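Long-range contacts in quinoline 2-oxidoreductase medium subunit (Pseudomonas putida, PDB 1T3Q), which carries the FAD of a molybdenum hydroxylase that oxidises quinoline, and probably passes electrons through this flavin: residues Pro91-Val96 / Phe126-Leu131; Val96-Ala101 / Arg185-Tyr190; Ala191-Ala196 / Gly214-Arg219. One frame throughout, in Å; residues are numbered along the deposited sequence.

Contact 1. Residues Pro91-Val96 / Phe126-Leu131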
loop_
_atom_site.group_PDB
_atom_site.type_symbol
_atom_site.label_atom_id
_atom_site.label_comp_id
_atom_site.label_asym_id
_atom_site.label_seq_id
_atom_site.Cartn_x
_atom_site.Cartn_y
_atom_site.Cartn_z
ATOM N N PRO C 91 57.381 -4.963 12.881
ATOM C CA PRO C 91 56.914 -4.551 11.553
ATOM C C PRO C 91 56.331 -5.654 10.672
ATOM O O PRO C 91 55.570 -5.370 9.750
ATOM C CB PRO C 91 58.155 -3.902 10.935
ATOM C CG PRO C 91 59.288 -4.594 11.628
ATOM C CD PRO C 91 58.807 -4.635 13.052
ATOM N N ILE C 92 56.679 -6.906 10.949
ATOM C CA ILE C 92 56.151 -8.004 10.149
ATOM C C ILE C 92 54.667 -8.216 10.444
ATOM O O ILE C 92 53.919 -8.678 9.586
ATOM C CB ILE C 92 56.918 -9.328 10.415
ATOM C CG1 ILE C 92 56.402 -10.424 9.478
ATOM C CG2 ILE C 92 56.752 -9.753 11.874
ATOM C CD1 ILE C 92 56.635 -10.140 7.995
ATOM N N LEU C 93 54.239 -7.867 11.654
ATOM C CA LEU C 93 52.842 -8.042 12.044
ATOM C C LEU C 93 51.888 -7.273 11.126
ATOM O O LEU C 93 50.966 -7.852 10.556
ATOM C CB LEU C 93 52.631 -7.603 13.499
ATOM C CG LEU C 93 51.724 -8.481 14.369
ATOM C CD1 LEU C 93 51.435 -7.758 15.673
ATOM C CD2 LEU C 93 50.431 -8.799 13.653
ATOM N N PRO C 94 52.092 -5.955 10.973
ATOM C CA PRO C 94 51.171 -5.238 10.087
ATOM C C PRO C 94 51.248 -5.684 8.623
ATOM O O PRO C 94 50.263 -5.589 7.893
ATOM C CB PRO C 94 51.553 -3.766 10.297
ATOM C CG PRO C 94 52.965 -3.821 10.770
ATOM C CD PRO C 94 52.976 -5.018 11.686
ATOM N N LYS C 95 52.402 -6.180 8.190
ATOM C CA LYS C 95 52.518 -6.625 6.805
ATOM C C LYS C 95 51.722 -7.911 6.581
ATOM O O LYS C 95 51.199 -8.156 5.489
ATOM C CB LYS C 95 53.989 -6.819 6.422
ATOM C CG LYS C 95 54.772 -5.512 6.435
ATOM C CD LYS C 95 56.045 -5.579 5.609
ATOM C CE LYS C 95 57.042 -6.562 6.179
ATOM N NZ LYS C 95 58.323 -6.498 5.421
ATOM N N VAL C 96 51.620 -8.727 7.625
ATOM C CA VAL C 96 50.871 -9.975 7.545
ATOM C C VAL C 96 49.373 -9.677 7.600
ATOM O O VAL C 96 48.577 -10.287 6.882
ATOM C CB VAL C 96 51.235 -10.926 8.714
ATOM C CG1 VAL C 96 50.314 -12.143 8.704
ATOM C CG2 VAL C 96 52.693 -11.373 8.591
ATOM N N PHE C 126 49.410 -18.879 12.881
ATOM C CA PHE C 126 50.637 -19.252 12.194
ATOM C C PHE C 126 51.781 -18.306 12.536
ATOM O O PHE C 126 52.892 -18.746 12.834
ATOM C CB PHE C 126 50.427 -19.237 10.674
ATOM C CG PHE C 126 51.712 -19.181 9.888
ATOM C CD1 PHE C 126 52.533 -20.301 9.781
ATOM C CD2 PHE C 126 52.122 -17.993 9.290
ATOM C CE1 PHE C 126 53.748 -20.237 9.091
ATOM C CE2 PHE C 126 53.334 -17.917 8.599
ATOM C CZ PHE C 126 54.149 -19.041 8.500
ATOM N N LEU C 127 51.509 -17.007 12.483
ATOM C CA LEU C 127 52.538 -16.007 12.757
ATOM C C LEU C 127 53.036 -16.003 14.199
ATOM O O LEU C 127 54.245 -15.988 14.447
ATOM C CB LEU C 127 52.029 -14.611 12.396
ATOM C CG LEU C 127 53.078 -13.499 12.491
ATOM C CD1 LEU C 127 54.189 -13.750 11.473
ATOM C CD2 LEU C 127 52.419 -12.152 12.237
ATOM N N MET C 128 52.113 -16.005 15.152
ATOM C CA MET C 128 52.510 -15.994 16.557
ATOM C C MET C 128 53.408 -17.181 16.894
ATOM O O MET C 128 54.403 -17.030 17.601
ATOM C CB MET C 128 51.275 -15.990 17.459
ATOM C CG MET C 128 50.427 -14.734 17.334
ATOM S SD MET C 128 51.366 -13.205 17.610
ATOM C CE MET C 128 51.677 -12.661 15.908
ATOM N N ALA C 129 53.061 -18.360 16.384
ATOM C CA ALA C 129 53.861 -19.553 16.638
ATOM C C ALA C 129 55.243 -19.381 16.030
ATOM O O ALA C 129 56.257 -19.664 16.668
ATOM C CB ALA C 129 53.179 -20.789 16.043
ATOM N N THR C 130 55.269 -18.901 14.791
ATOM C CA THR C 130 56.506 -18.688 14.060
ATOM C C THR C 130 57.413 -17.648 14.716
ATOM O O THR C 130 58.640 -17.776 14.691
ATOM C CB THR C 130 56.193 -18.263 12.607
ATOM O OG1 THR C 130 55.476 -19.318 11.954
ATOM C CG2 THR C 130 57.465 -17.980 11.840
ATOM N N LEU C 131 56.814 -16.619 15.300
ATOM C CA LEU C 131 57.586 -15.571 15.956
ATOM C C LEU C 131 57.934 -15.940 17.391
ATOM O O LEU C 131 58.530 -15.146 18.117
ATOM C CB LEU C 131 56.810 -14.254 15.932
ATOM C CG LEU C 131 56.616 -13.672 14.532
ATOM C CD1 LEU C 131 55.790 -12.406 14.618
ATOM C CD2 LEU C 131 57.977 -13.395 13.903
#

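Contact 2. Residues Val96-Ala101 / Arg185-Tyr190. With FAD (flavin-adenine dinucleotide), chain R.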
loop_
_atom_site.group_PDB
_atom_site.type_symbol
_atom_site.label_atom_id
_atom_site.label_comp_id
_atom_site.label_asym_id
_atom_site.label_seq_id
_atom_site.Cartn_x
_atom_site.Cartn_y
_atom_site.Cartn_z
ATOM N N VAL C 96 51.620 -8.727 7.625
ATOM C CA VAL C 96 50.871 -9.975 7.545
ATOM C C VAL C 96 49.373 -9.677 7.600
ATOM O O VAL C 96 48.577 -10.287 6.882
ATOM C CB VAL C 96 51.235 -10.926 8.714
ATOM C CG1 VAL C 96 50.314 -12.143 8.704
ATOM C CG2 VAL C 96 52.693 -11.373 8.591
ATOM N N LEU C 97 49.000 -8.723 8.449
ATOM C CA LEU C 97 47.603 -8.340 8.619
ATOM C C LEU C 97 46.963 -7.767 7.359
ATOM O O LEU C 97 45.738 -7.739 7.243
ATOM C CB LEU C 97 47.479 -7.347 9.775
ATOM C CG LEU C 97 47.694 -7.971 11.159
ATOM C CD1 LEU C 97 47.924 -6.887 12.196
ATOM C CD2 LEU C 97 46.487 -8.821 11.521
ATOM N N ALA C 98 47.782 -7.312 6.417
ATOM C CA ALA C 98 47.259 -6.767 5.171
ATOM C C ALA C 98 46.550 -7.867 4.377
ATOM O O ALA C 98 45.678 -7.593 3.551
ATOM C CB ALA C 98 48.394 -6.174 4.339
ATOM N N HIS C 99 46.930 -9.112 4.643
ATOM C CA HIS C 99 46.359 -10.274 3.967
ATOM C C HIS C 99 45.102 -10.799 4.657
ATOM O O HIS C 99 44.358 -11.594 4.081
ATOM C CB HIS C 99 47.397 -11.401 3.900
ATOM C CG HIS C 99 48.571 -11.094 3.023
ATOM N ND1 HIS C 99 48.530 -11.233 1.652
ATOM C CD2 HIS C 99 49.809 -10.631 3.318
ATOM C CE1 HIS C 99 49.693 -10.869 1.140
ATOM N NE2 HIS C 99 50.485 -10.499 2.129
ATOM N N VAL C 100 44.864 -10.359 5.887
ATOM C CA VAL C 100 43.702 -10.826 6.634
ATOM C C VAL C 100 42.387 -10.143 6.259
ATOM O O VAL C 100 42.200 -8.946 6.493
ATOM C CB VAL C 100 43.936 -10.675 8.158
ATOM C CG1 VAL C 100 42.678 -11.051 8.927
ATOM C CG2 VAL C 100 45.098 -11.564 8.586
ATOM N N ALA C 101 41.482 -10.929 5.677
ATOM C CA ALA C 101 40.162 -10.459 5.268
ATOM C C ALA C 101 40.186 -9.098 4.576
ATOM O O ALA C 101 41.053 -8.812 3.744
ATOM C CB ALA C 101 39.242 -10.404 6.486
ATOM N N ARG C 185 43.048 -17.132 -3.747
ATOM C CA ARG C 185 42.359 -16.855 -5.013
ATOM C C ARG C 185 42.409 -15.360 -5.340
ATOM O O ARG C 185 42.761 -14.971 -6.458
ATOM C CB ARG C 185 40.910 -17.346 -4.938
ATOM C CG ARG C 185 40.795 -18.860 -4.744
ATOM C CD ARG C 185 41.279 -19.624 -5.970
ATOM N NE ARG C 185 40.186 -19.937 -6.893
ATOM C CZ ARG C 185 40.220 -19.701 -8.199
ATOM N NH1 ARG C 185 39.183 -20.023 -8.962
ATOM N NH2 ARG C 185 41.284 -19.126 -8.736
ATOM N N ARG C 186 42.051 -14.535 -4.360
ATOM C CA ARG C 186 42.093 -13.075 -4.479
ATOM C C ARG C 186 42.676 -12.591 -3.152
ATOM O O ARG C 186 42.369 -13.163 -2.106
ATOM C CB ARG C 186 40.690 -12.474 -4.652
ATOM C CG ARG C 186 40.091 -12.556 -6.058
ATOM C CD ARG C 186 39.638 -13.962 -6.387
ATOM N NE ARG C 186 38.721 -14.468 -5.371
ATOM C CZ ARG C 186 37.449 -14.102 -5.252
ATOM N NH1 ARG C 186 36.702 -14.617 -4.284
ATOM N NH2 ARG C 186 36.918 -13.240 -6.109
ATOM N N LYS C 187 43.510 -11.554 -3.179
ATOM C CA LYS C 187 44.084 -11.061 -1.932
ATOM C C LYS C 187 42.963 -10.789 -0.937
ATOM O O LYS C 187 42.006 -10.075 -1.244
ATOM C CB LYS C 187 44.900 -9.783 -2.150
ATOM C CG LYS C 187 45.555 -9.291 -0.861
ATOM C CD LYS C 187 46.613 -8.233 -1.104
ATOM C CE LYS C 187 47.352 -7.909 0.188
ATOM N NZ LYS C 187 48.495 -6.985 -0.033
ATOM N N GLY C 188 43.094 -11.368 0.253
ATOM C CA GLY C 188 42.079 -11.208 1.280
ATOM C C GLY C 188 41.396 -12.545 1.503
ATOM O O GLY C 188 40.836 -12.804 2.570
ATOM N N ASP C 189 41.445 -13.389 0.475
ATOM C CA ASP C 189 40.856 -14.726 0.512
ATOM C C ASP C 189 41.653 -15.646 1.437
ATOM O O ASP C 189 42.856 -15.458 1.620
ATOM C CB ASP C 189 40.862 -15.334 -0.894
ATOM C CG ASP C 189 39.711 -14.853 -1.754
ATOM O OD1 ASP C 189 39.309 -13.681 -1.622
ATOM O OD2 ASP C 189 39.217 -15.653 -2.575
ATOM N N TYR C 190 40.985 -16.640 2.019
ATOM C CA TYR C 190 41.676 -17.596 2.878
ATOM C C TYR C 190 42.754 -18.238 2.019
ATOM O O TYR C 190 42.475 -18.748 0.930
ATOM C CB TYR C 190 40.712 -18.660 3.390
ATOM C CG TYR C 190 40.157 -18.350 4.759
ATOM C CD1 TYR C 190 40.960 -18.452 5.894
ATOM C CD2 TYR C 190 38.835 -17.934 4.921
ATOM C CE1 TYR C 190 40.461 -18.147 7.156
ATOM C CE2 TYR C 190 38.328 -17.625 6.181
ATOM C CZ TYR C 190 39.145 -17.733 7.290
ATOM O OH TYR C 190 38.645 -17.427 8.534
HETATM P PA FAD R . 35.092 -13.855 17.822
HETATM O O1A FAD R . 34.470 -14.279 16.538
HETATM O O2A FAD R . 34.351 -13.191 18.718
HETATM O O5B FAD R . 35.313 -15.240 18.404
HETATM C C5B FAD R . 36.404 -16.152 18.053
HETATM C C4B FAD R . 36.343 -17.422 19.003
HETATM O O4B FAD R . 37.344 -17.181 20.070
HETATM C C3B FAD R . 35.021 -17.774 19.768
HETATM O O3B FAD R . 34.881 -19.150 19.959
HETATM C C2B FAD R . 35.189 -16.962 21.089
HETATM O O2B FAD R . 34.472 -17.526 22.159
HETATM C C1B FAD R . 36.655 -17.123 21.366
HETATM N N9A FAD R . 37.294 -15.981 22.019
HETATM C C8A FAD R . 37.381 -14.688 21.545
HETATM N N7A FAD R . 38.212 -13.927 22.255
HETATM C C5A FAD R . 38.677 -14.753 23.251
HETATM C C6A FAD R . 39.654 -14.538 24.366
HETATM N N6A FAD R . 40.247 -13.397 24.617
HETATM N N1A FAD R . 39.879 -15.649 25.168
HETATM C C2A FAD R . 39.270 -16.865 24.945
HETATM N N3A FAD R . 38.366 -17.150 23.963
HETATM C C4A FAD R . 38.056 -16.049 23.172
HETATM N N1 FAD R . 40.864 -14.512 9.520
HETATM C C2 FAD R . 42.099 -14.705 9.047
HETATM O O2 FAD R . 42.972 -15.195 9.718
HETATM N N3 FAD R . 42.403 -14.523 7.656
HETATM C C4 FAD R . 41.416 -14.224 6.719
HETATM O O4 FAD R . 41.723 -14.120 5.553
HETATM C C4X FAD R . 40.041 -14.088 7.212
HETATM N N5 FAD R . 39.016 -13.798 6.345
HETATM C C5X FAD R . 37.757 -13.576 6.871
HETATM C C6 FAD R . 36.699 -13.279 5.952
HETATM C C7 FAD R . 35.398 -13.036 6.393
HETATM C C7M FAD R . 34.311 -12.760 5.376
HETATM C C8 FAD R . 35.094 -13.058 7.844
HETATM C C8M FAD R . 33.711 -12.800 8.391
HETATM C C9 FAD R . 36.138 -13.328 8.770
HETATM C C9A FAD R . 37.461 -13.602 8.299
HETATM N N10 FAD R . 38.590 -13.915 9.179
HETATM C C10 FAD R . 39.826 -14.189 8.677
HETATM C "C1'" FAD R . 38.313 -14.114 10.627
HETATM C "C2'" FAD R . 38.737 -12.899 11.503
HETATM O "O2'" FAD R . 40.164 -12.864 11.610
HETATM C "C3'" FAD R . 38.063 -13.109 12.862
HETATM O "O3'" FAD R . 37.883 -11.801 13.421
HETATM C "C4'" FAD R . 38.901 -13.974 13.842
HETATM O "O4'" FAD R . 39.151 -15.276 13.304
HETATM C "C5'" FAD R . 38.093 -14.104 15.102
HETATM O "O5'" FAD R . 38.349 -12.875 16.016
HETATM P P FAD R . 37.174 -12.194 16.665
HETATM O O1P FAD R . 37.784 -11.083 17.528
HETATM O O2P FAD R . 36.183 -11.822 15.766
HETATM O O3P FAD R . 36.556 -13.166 17.583
HETATM O O HOH W 1 46.310 -12.218 0.386
#

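Contact 3. Residues Ala191-Ala196 / Gly214-Arg219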
loop_
_atom_site.group_PDB
_atom_site.type_symbol
_atom_site.label_atom_id
_atom_site.label_comp_id
_atom_site.label_asym_id
_atom_site.label_seq_id
_atom_site.Cartn_x
_atom_site.Cartn_y
_atom_site.Cartn_z
ATOM N N ALA C 191 43.986 -18.200 2.508
ATOM C CA ALA C 191 45.118 -18.739 1.770
ATOM C C ALA C 191 45.142 -20.253 1.650
ATOM O O ALA C 191 44.771 -20.966 2.576
ATOM C CB ALA C 191 46.416 -18.261 2.409
ATOM N N LEU C 192 45.576 -20.740 0.494
ATOM C CA LEU C 192 45.698 -22.173 0.294
ATOM C C LEU C 192 46.999 -22.551 0.995
ATOM O O LEU C 192 47.121 -23.634 1.565
ATOM C CB LEU C 192 45.788 -22.515 -1.195
ATOM C CG LEU C 192 44.512 -22.343 -2.026
ATOM C CD1 LEU C 192 44.772 -22.792 -3.454
ATOM C CD2 LEU C 192 43.385 -23.163 -1.413
ATOM N N VAL C 193 47.964 -21.630 0.953
ATOM C CA VAL C 193 49.267 -21.823 1.582
ATOM C C VAL C 193 49.908 -20.479 1.922
ATOM O O VAL C 193 49.777 -19.508 1.173
ATOM C CB VAL C 193 50.251 -22.591 0.655
ATOM C CG1 VAL C 193 49.702 -23.971 0.323
ATOM C CG2 VAL C 193 50.494 -21.795 -0.629
ATOM N N MET C 194 50.583 -20.419 3.064
ATOM C CA MET C 194 51.277 -19.204 3.463
ATOM C C MET C 194 52.665 -19.600 3.939
ATOM O O MET C 194 52.890 -20.746 4.325
ATOM C CB MET C 194 50.517 -18.455 4.562
ATOM C CG MET C 194 50.253 -19.236 5.841
ATOM S SD MET C 194 49.425 -18.182 7.056
ATOM C CE MET C 194 47.753 -18.224 6.476
ATOM N N ALA C 195 53.605 -18.664 3.879
ATOM C CA ALA C 195 54.966 -18.944 4.300
ATOM C C ALA C 195 55.644 -17.689 4.826
ATOM O O ALA C 195 55.341 -16.570 4.401
ATOM C CB ALA C 195 55.770 -19.526 3.138
ATOM N N ALA C 196 56.559 -17.888 5.763
ATOM C CA ALA C 196 57.299 -16.792 6.359
ATOM C C ALA C 196 58.762 -17.190 6.357
ATOM O O ALA C 196 59.098 -18.367 6.505
ATOM C CB ALA C 196 56.818 -16.539 7.785
ATOM N N GLY C 214 52.357 -22.249 6.649
ATOM C CA GLY C 214 51.080 -22.348 7.326
ATOM C C GLY C 214 49.966 -22.688 6.357
ATOM O O GLY C 214 50.141 -22.588 5.142
ATOM N N ALA C 215 48.823 -23.099 6.899
ATOM C CA ALA C 215 47.651 -23.448 6.100
ATOM C C ALA C 215 47.840 -24.704 5.256
ATOM O O ALA C 215 46.927 -25.124 4.550
ATOM C CB ALA C 215 47.257 -22.271 5.209
ATOM N N VAL C 216 49.025 -25.299 5.314
ATOM C CA VAL C 216 49.271 -26.518 4.559
ATOM C C VAL C 216 48.819 -27.671 5.441
ATOM O O VAL C 216 48.168 -28.612 4.982
ATOM C CB VAL C 216 50.762 -26.678 4.208
ATOM C CG1 VAL C 216 50.976 -27.968 3.431
ATOM C CG2 VAL C 216 51.223 -25.498 3.379
ATOM N N GLU C 217 49.169 -27.585 6.719
ATOM C CA GLU C 217 48.774 -28.593 7.688
ATOM C C GLU C 217 48.016 -27.908 8.818
ATOM O O GLU C 217 47.934 -26.679 8.853
ATOM C CB GLU C 217 50.005 -29.346 8.204
ATOM C CG GLU C 217 50.563 -30.296 7.151
ATOM C CD GLU C 217 51.719 -31.137 7.641
ATOM O OE1 GLU C 217 52.108 -32.073 6.911
ATOM O OE2 GLU C 217 52.240 -30.861 8.743
ATOM N N GLU C 218 47.455 -28.694 9.731
ATOM C CA GLU C 218 46.679 -28.138 10.834
ATOM C C GLU C 218 47.420 -27.198 11.774
ATOM O O GLU C 218 46.792 -26.451 12.526
ATOM C CB GLU C 218 46.029 -29.261 11.639
ATOM C CG GLU C 218 44.651 -29.629 11.123
ATOM C CD GLU C 218 43.899 -30.530 12.073
ATOM O OE1 GLU C 218 43.946 -30.275 13.296
ATOM O OE2 GLU C 218 43.253 -31.488 11.597
ATOM N N ARG C 219 48.747 -27.231 11.736
ATOM C CA ARG C 219 49.552 -26.362 12.588
ATOM C C ARG C 219 50.699 -25.817 11.753
ATOM O O ARG C 219 51.028 -26.374 10.706
ATOM C CB ARG C 219 50.125 -27.144 13.772
ATOM C CG ARG C 219 49.137 -28.077 14.451
ATOM C CD ARG C 219 49.824 -28.892 15.529
ATOM N NE ARG C 219 50.174 -28.074 16.685
ATOM C CZ ARG C 219 50.910 -28.495 17.709
ATOM N NH1 ARG C 219 51.169 -27.675 18.720
ATOM N NH2 ARG C 219 51.400 -29.730 17.714
#

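Contact 1. Residues Pro91-Val96 / Phe126-Leu131
Two nearly antiparallel helices of the FAD-binding domain pack here, Ile92, Leu93 and Val96 of one against Leu127, with Leu131 just past the end of the other. The axes of the short segments 92-96 and 126-130 come within 11.5 Å, at 159°. No hydrogen bond links the segments; the contact is apolar. Leu127 is central. Its CG lies anti to the backbone N (chi1 -173°), which carries the isobutyl group toward helix 92-96. Leu127 and Val96 meet tip to tip, with Leu127 CD2 3.7 Å from Val96 CG2. Leu127 CD2 also meets Leu93 CD2, 4.1 Å away, the two side chains crossing obliquely. Toward the start of helix 92-96, Ile92 uses its CG2 branch, 3.9 Å from Leu131 CD1. Met128 adds a looser touch, its CE 4.5 Å from Leu93 CG. Strand 177-183 borders the contact through Trp178, which touches Ile92 and Leu131. Ile171 of strand 165-172 touches Leu93 and Leu131. Val96 also touches Glu123, an FAD-binding residue. Within the second helix, Phe126 O accepts from both Thr130 N and Thr130 OG1. These donors come from opposite faces of the carbonyl plane, and the hydroxyl bond from Thr130 OG1 to Phe126 O measures 2.8 Å.

Contact 2. Residues Val96-Ala101 / Arg185-Tyr190
Gly188 and Lys187 meet the loop 98-101 beside the flavin of the FAD pocket. The tight part is at Gly188. Its CA lies 3.6 Å from both His99 O and Ala101 O. A side chain here would press on Ala101 O and on Lys187 O, the carbonyl of the residue before. The outer part is looser. The side chains of exposed Lys187 and His99 cross at about a right angle. Lys187 CE makes an off-centre CH-pi contact, 4.2 Å from the His99 ring centroid, and Lys187 NZ lies over the same ring. One water bridges this side, 2.7 Å from His99 ND1 and more weakly held by Gly188 N. At the flavin, Ala101 N gives a weak hydrogen bond of 3.2 Å to FAD O4, and Ala101 CB lies 3.4 Å from FAD N5. The Tyr190 ring turns one face to the isoalloxazine, with Tyr190 OH 3.4 Å from FAD C10. An alanine in place of Tyr190 would probably open a gap over the flavin face and also lose the touch with Met709 of the large subunit. Arg186 holds Asp189 OD2 by NE and NH1 and reaches Asp718 of the large subunit. The Ala101 N-H would be expected to polarise the flavin C4 carbonyl slightly, an effect that Gly188 O, 3.4 Å from FAD O4, would probably offset.

Contact 3. Residues Ala191-Ala196 / Gly214-Arg219
The peptide groups of Met194 and Gly214 are the flat groups that pair here. Each N-H meets the other residue's carbonyl oxygen from above the carbonyl plane, 38° out of it at Gly214 O and 42° at Met194 O. At the N-H the bonds are nearly straight. Met194 N to Gly214 O is 3.0 Å, and Gly214 N to Met194 O is 2.8 Å. This antiparallel hydrogen-bonded pair is where strand 193-202 meets the end of strand 205-214, in the four-stranded antiparallel sheet of the C-terminal domain. Met194 CG stands between its backbone N and carbonyl carbon (chi1 58°), the crowded position, and lies 3.4 Å from Gly214 O. A CB on Gly214 would clash with that CG; with Met194 turned this way, the fit depends on glycine. Beyond the pair the chain turns out of the strand at Ala215. Leu192 O and Ala215 O lie close, two acceptors with no hydrogen bond between them. Ala215 CB packs 3.8 Å from Ala191 O. More loosely, Ala215 CB lies 4.3 Å from Met194 CE. Val193 and Val216 add an apolar touch, with Val193 CG1 3.7 Å from Val216 CG2. Strand 193-202 also pairs with strand 177-183, through Val193 to Tyr183 and Ala195 to Asp181. Met194 reaches Glu123 and Phe126 of helix 123-130. Val193 packs on Leu267 and Ile271 of helix 261-284.

Overall arrangement
Contacts 1 and 3 are buried, while contact 2 lies at the flavin and is partly open at Lys187. Contacts 1 and 2 share Val96 and helix 92-97. Contact 1 is apolar and belongs to the FAD-binding domain. Contact 2 joins that domain to the CO dehydrogenase flavoprotein C-terminal domain, mixing backbone contacts with a water, a charged side chain and the cofactor. Contact 3 lies in the C-terminal domain and relies on backbone pairing in a sheet. It follows directly on the loop 185-190 and meets contact 1 through the Phe126 ring, whose CD2 is 3.5 Å from Met194 SD. Helix 123-130 forms one side of contact 1, and its Glu123 touches Val100 of contact 2 and Met194 of contact 3.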